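Local coordinates for protein 6-phospho-beta-d glycosidase (Streptococcus pyogenes, PDB 5FOO) that probably hydrolyses 6-phospho-beta-glucosides, releasing glucose 6-phosphate, as a family 1 glycoside hydrolase, at residues K202-Q205 and A206-G210; K352-H356 and Y357-P361. The protein carries 1 engineered substitution. All blocks are in the same frame, centred on the assembly; numbering follows the deposited sequence.

Interaction 1. Residues K202-Q205 and A206-G210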
# COMPACT_ATOMS: atom_id res chain seq x y z
N LYS A 202 -5.76 -10.71 13.93
CA LYS A 202 -5.23 -12.02 14.11
C LYS A 202 -3.73 -12.16 13.80
O LYS A 202 -3.02 -12.91 14.48
CB LYS A 202 -6.03 -13.05 13.33
CG LYS A 202 -7.43 -13.20 13.88
CD LYS A 202 -8.14 -14.42 13.32
CE LYS A 202 -7.97 -15.53 14.33
NZ LYS A 202 -8.56 -16.78 13.82
N VAL A 203 -3.25 -11.44 12.80
CA VAL A 203 -1.83 -11.48 12.48
C VAL A 203 -1.06 -10.76 13.60
O VAL A 203 0.03 -11.23 14.03
CB VAL A 203 -1.51 -10.89 11.08
CG1 VAL A 203 -0.01 -10.76 10.90
CG2 VAL A 203 -2.05 -11.90 10.04
N ILE A 204 -1.61 -9.66 14.06
CA ILE A 204 -1.03 -8.94 15.19
C ILE A 204 -0.97 -9.80 16.43
O ILE A 204 0.06 -9.84 17.07
CB ILE A 204 -1.74 -7.60 15.45
CG1 ILE A 204 -1.43 -6.62 14.30
CG2 ILE A 204 -1.35 -7.02 16.80
CD1 ILE A 204 -2.31 -5.36 14.33
N GLN A 205 -2.03 -10.55 16.71
CA GLN A 205 -1.99 -11.45 17.84
C GLN A 205 -0.85 -12.43 17.63
O GLN A 205 -0.10 -12.69 18.57
CB GLN A 205 -3.30 -12.20 18.03
CG GLN A 205 -3.40 -13.17 19.23
CD GLN A 205 -4.76 -13.83 19.26
OE1 GLN A 205 -5.52 -13.67 20.22
NE2 GLN A 205 -5.13 -14.46 18.17
N ALA A 206 -0.73 -13.01 16.43
CA ALA A 206 0.23 -14.07 16.17
C ALA A 206 1.64 -13.53 16.33
O ALA A 206 2.50 -14.22 16.87
CB ALA A 206 0.03 -14.71 14.80
N TYR A 207 1.87 -12.26 15.94
CA TYR A 207 3.17 -11.68 16.00
C TYR A 207 3.58 -11.60 17.48
O TYR A 207 4.72 -11.95 17.84
CB TYR A 207 3.20 -10.27 15.35
CG TYR A 207 4.56 -9.61 15.52
CD1 TYR A 207 5.64 -10.13 14.84
CD2 TYR A 207 4.78 -8.52 16.40
CE1 TYR A 207 6.90 -9.59 14.98
CE2 TYR A 207 6.05 -7.98 16.56
CZ TYR A 207 7.12 -8.55 15.86
OH TYR A 207 8.40 -8.09 15.91
N ARG A 208 2.64 -11.12 18.31
CA ARG A 208 2.93 -10.82 19.72
C ARG A 208 3.08 -12.05 20.62
O ARG A 208 3.81 -11.99 21.59
CB ARG A 208 1.95 -9.83 20.29
CG ARG A 208 2.10 -8.52 19.58
CD ARG A 208 1.17 -7.53 20.15
NE ARG A 208 1.31 -6.21 19.57
CZ ARG A 208 0.29 -5.36 19.40
NH1 ARG A 208 -0.93 -5.66 19.83
NH2 ARG A 208 0.50 -4.18 18.86
N ARG A 209 2.48 -13.15 20.22
CA ARG A 209 2.74 -14.44 20.80
C ARG A 209 4.03 -15.11 20.39
O ARG A 209 4.34 -16.14 20.96
CB ARG A 209 1.61 -15.38 20.43
CG ARG A 209 0.35 -15.04 21.18
CD ARG A 209 -0.80 -15.86 20.63
NE ARG A 209 -1.98 -15.86 21.50
CZ ARG A 209 -3.12 -16.51 21.22
NH1 ARG A 209 -3.26 -17.18 20.07
NH2 ARG A 209 -4.13 -16.48 22.07
N GLY A 210 4.77 -14.61 19.39
CA GLY A 210 6.00 -15.30 19.02
C GLY A 210 7.09 -15.21 20.13
O GLY A 210 6.99 -14.39 21.09

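Interaction 2. Residues K352-H356 and Y357-P361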
# COMPACT_ATOMS: atom_id res chain seq x y z
N LYS A 352 -4.69 15.14 11.14
CA LYS A 352 -5.70 14.14 11.50
C LYS A 352 -5.09 13.12 12.44
O LYS A 352 -5.74 12.70 13.35
CB LYS A 352 -6.18 13.41 10.21
CG LYS A 352 -7.42 12.58 10.35
CD LYS A 352 -8.68 13.41 10.16
CE LYS A 352 -9.91 12.60 10.57
NZ LYS A 352 -11.14 13.43 10.53
N MET A 353 -3.88 12.66 12.14
CA MET A 353 -3.17 11.68 13.00
C MET A 353 -2.97 12.27 14.40
O MET A 353 -3.26 11.62 15.43
CB MET A 353 -1.83 11.29 12.40
CG MET A 353 -1.94 10.30 11.26
SD MET A 353 -2.76 8.78 11.78
CE MET A 353 -1.77 8.14 13.10
N ARG A 354 -2.53 13.52 14.40
CA ARG A 354 -2.30 14.27 15.64
C ARG A 354 -3.53 14.34 16.54
O ARG A 354 -3.40 14.12 17.71
CB ARG A 354 -1.77 15.68 15.38
CG ARG A 354 -1.13 16.32 16.66
CD ARG A 354 -0.85 17.78 16.43
NE ARG A 354 -2.11 18.44 16.24
CZ ARG A 354 -2.28 19.69 15.82
NH1 ARG A 354 -1.25 20.47 15.54
NH2 ARG A 354 -3.53 20.16 15.65
N ASP A 355 -4.71 14.64 15.96
CA ASP A 355 -5.88 15.07 16.72
C ASP A 355 -6.91 14.03 16.85
O ASP A 355 -7.75 14.15 17.74
CB ASP A 355 -6.53 16.31 16.11
CG ASP A 355 -5.64 17.52 16.15
OD1 ASP A 355 -4.68 17.52 16.92
OD2 ASP A 355 -5.88 18.51 15.45
N HIS A 356 -6.88 13.01 16.01
CA HIS A 356 -7.94 12.01 16.04
C HIS A 356 -7.43 10.60 16.24
O HIS A 356 -8.22 9.67 16.55
CB HIS A 356 -8.80 12.14 14.77
CG HIS A 356 -9.51 13.46 14.69
ND1 HIS A 356 -10.67 13.74 15.38
CD2 HIS A 356 -9.21 14.60 14.01
CE1 HIS A 356 -11.05 14.98 15.16
NE2 HIS A 356 -10.17 15.53 14.34
N TYR A 357 -6.12 10.39 16.14
CA TYR A 357 -5.66 9.01 16.30
C TYR A 357 -4.54 8.92 17.30
O TYR A 357 -3.63 8.11 17.10
CB TYR A 357 -5.29 8.44 14.93
CG TYR A 357 -6.54 8.20 14.13
CD1 TYR A 357 -7.38 7.13 14.40
CD2 TYR A 357 -6.93 9.09 13.12
CE1 TYR A 357 -8.59 6.93 13.68
CE2 TYR A 357 -8.08 8.88 12.42
CZ TYR A 357 -8.90 7.82 12.70
OH TYR A 357 -10.03 7.65 11.94
N ASP A 358 -4.68 9.75 18.36
CA ASP A 358 -3.86 9.74 19.58
C ASP A 358 -2.41 10.04 19.25
O ASP A 358 -1.51 9.61 19.94
CB ASP A 358 -3.94 8.39 20.25
CG ASP A 358 -5.34 7.98 20.56
OD1 ASP A 358 -6.10 8.82 21.02
OD2 ASP A 358 -5.69 6.82 20.37
N ASN A 359 -2.19 10.75 18.15
CA ASN A 359 -0.84 10.91 17.63
C ASN A 359 0.06 9.67 17.68
O ASN A 359 1.28 9.82 17.89
CB ASN A 359 -0.17 12.05 18.40
CG ASN A 359 0.79 12.86 17.55
OD1 ASN A 359 0.79 12.83 16.30
ND2 ASN A 359 1.60 13.62 18.23
N ILE A 360 -0.49 8.46 17.47
CA ILE A 360 0.40 7.33 17.38
C ILE A 360 1.49 7.45 16.26
O ILE A 360 1.36 8.24 15.31
CB ILE A 360 -0.32 6.00 17.17
CG1 ILE A 360 -1.09 5.97 15.87
CG2 ILE A 360 -1.22 5.65 18.36
CD1 ILE A 360 -1.37 4.55 15.48
N PRO A 361 2.53 6.61 16.34
CA PRO A 361 3.53 6.77 15.27
C PRO A 361 3.03 6.35 13.88
O PRO A 361 2.30 5.35 13.75
CB PRO A 361 4.72 5.92 15.73
CG PRO A 361 4.45 5.60 17.20
CD PRO A 361 2.98 5.70 17.42

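Interaction 1. Residues K202-Q205 and A206-G210
I204 O takes two backbone N-H groups from the next turn of the helix. R208 N gives I204 O the regular bond at 3.1 Å (158° at the hydrogen), and Y207 N adds a weak one to the same oxygen at 3.2 Å. The main bond of Y207 N is shorter and goes to V203 O at 2.8 Å; A206 N to K202 O and R209 N to Q205 O continue the same i to i+4 ladder.

Outside the ladder, two pairs of side chains run alongside each other. Q205 and R209 form a flat stack: amide and guanidinium planes are only 3° apart, with Q205 CD lying 3.7 Å from R209 CZ over the centre of the guanidinium. Q205 OE1 sits 3.6 Å from R209 NH2, above the face of the group, so this is a face contact with no hydrogen bond. Q205 reaches there because CG is anti to the backbone N (chi1 -178°) and the chain beyond it is extended; R209, extended from CG to NE, runs beside it in the same direction.

One residue earlier, a methyl group does the work. I204 CG2 rests over one face of the R208 guanidinium, off toward its rim, with NH1 of R208 at 3.3 Å, which is snug packing. The charge of R208 is met from outside, where NH2 forms a salt bridge with D292 and a hydrogen bond to R290 O. On the buried side Y207 meets F150 edge-to-face, and its OH bonds to G217 N.

The split between buried V203, I204 and Y207 and the exposed arginines makes this alpha-helix amphipathic, as on the outside of a TIM barrel; it is the C-terminal end of helix 186-208, between the fourth and fifth barrel strands.

Interaction 2. Residues K352-H356 and Y357-P361
The alpha-to-beta turn that ends helix 344-356 and leads into the seventh strand of the TIM barrel holds a Met-aromatic contact between M353 and Y357. M353 SD stands 5.3 Å from the centroid of the Y357 ring, obliquely, and the two side chains cross at about a right angle. Bends at chi2 and chi3 of M353 (both -59°) carry CE onward to I360, where it touches CG1 at 3.6 Å. On the ring itself, H356 O lies over one face, 3.3 Å from Y357 CG.

M353 O gathers the backbone. Y357 N reaches M353 O at 3.2 Å from above the carbonyl plane, and N359 N adds a weak bond to the same oxygen at 3.0 Å once D358 and N359 have swung the chain round with positive phi.

The N359 side chain crosses that of R354 at a slant, the amide steeply turned to the guanidinium (77°), with N359 OD1 3.5 Å from R354 CA at the root of the side chain. Its polar atoms serve the 406-409 loop: OD1 accepts from N409 N and ND2 gives to G407 O. R354 grips D355 side-on with NE and NH2, NE to OD1 being 2.8 Å, and NH1 goes to A406 O.

One carbonyl serving two donors, together with N359 and R354 bonded to the same neighbouring loop, ties helix end and turn to that loop, while the M353 sulfur and methyl add apolar contacts with Y357 and I360.

Read from the N terminus, interaction 1 comes first, at the end of helix 186-208, and interaction 2 follows much later, in the turn between helix 344-356 and strand 362-367. Each is local, so neither encloses a long loop; one is complete before the other starts, without nesting or crossing. The centres of interactions 1 and 2 are about 24 Å apart. Both sit where an outer helix hands over to a barrel strand, the fifth and the seventh. Interaction 1 packs against helix 136-153 and strand 218-224, interaction 2 against helix 235-258, strand 293-297 and the loop before strand 410-416. The seventh strand goes on to E366, which lines the 6-phosphocyclophellitol pocket.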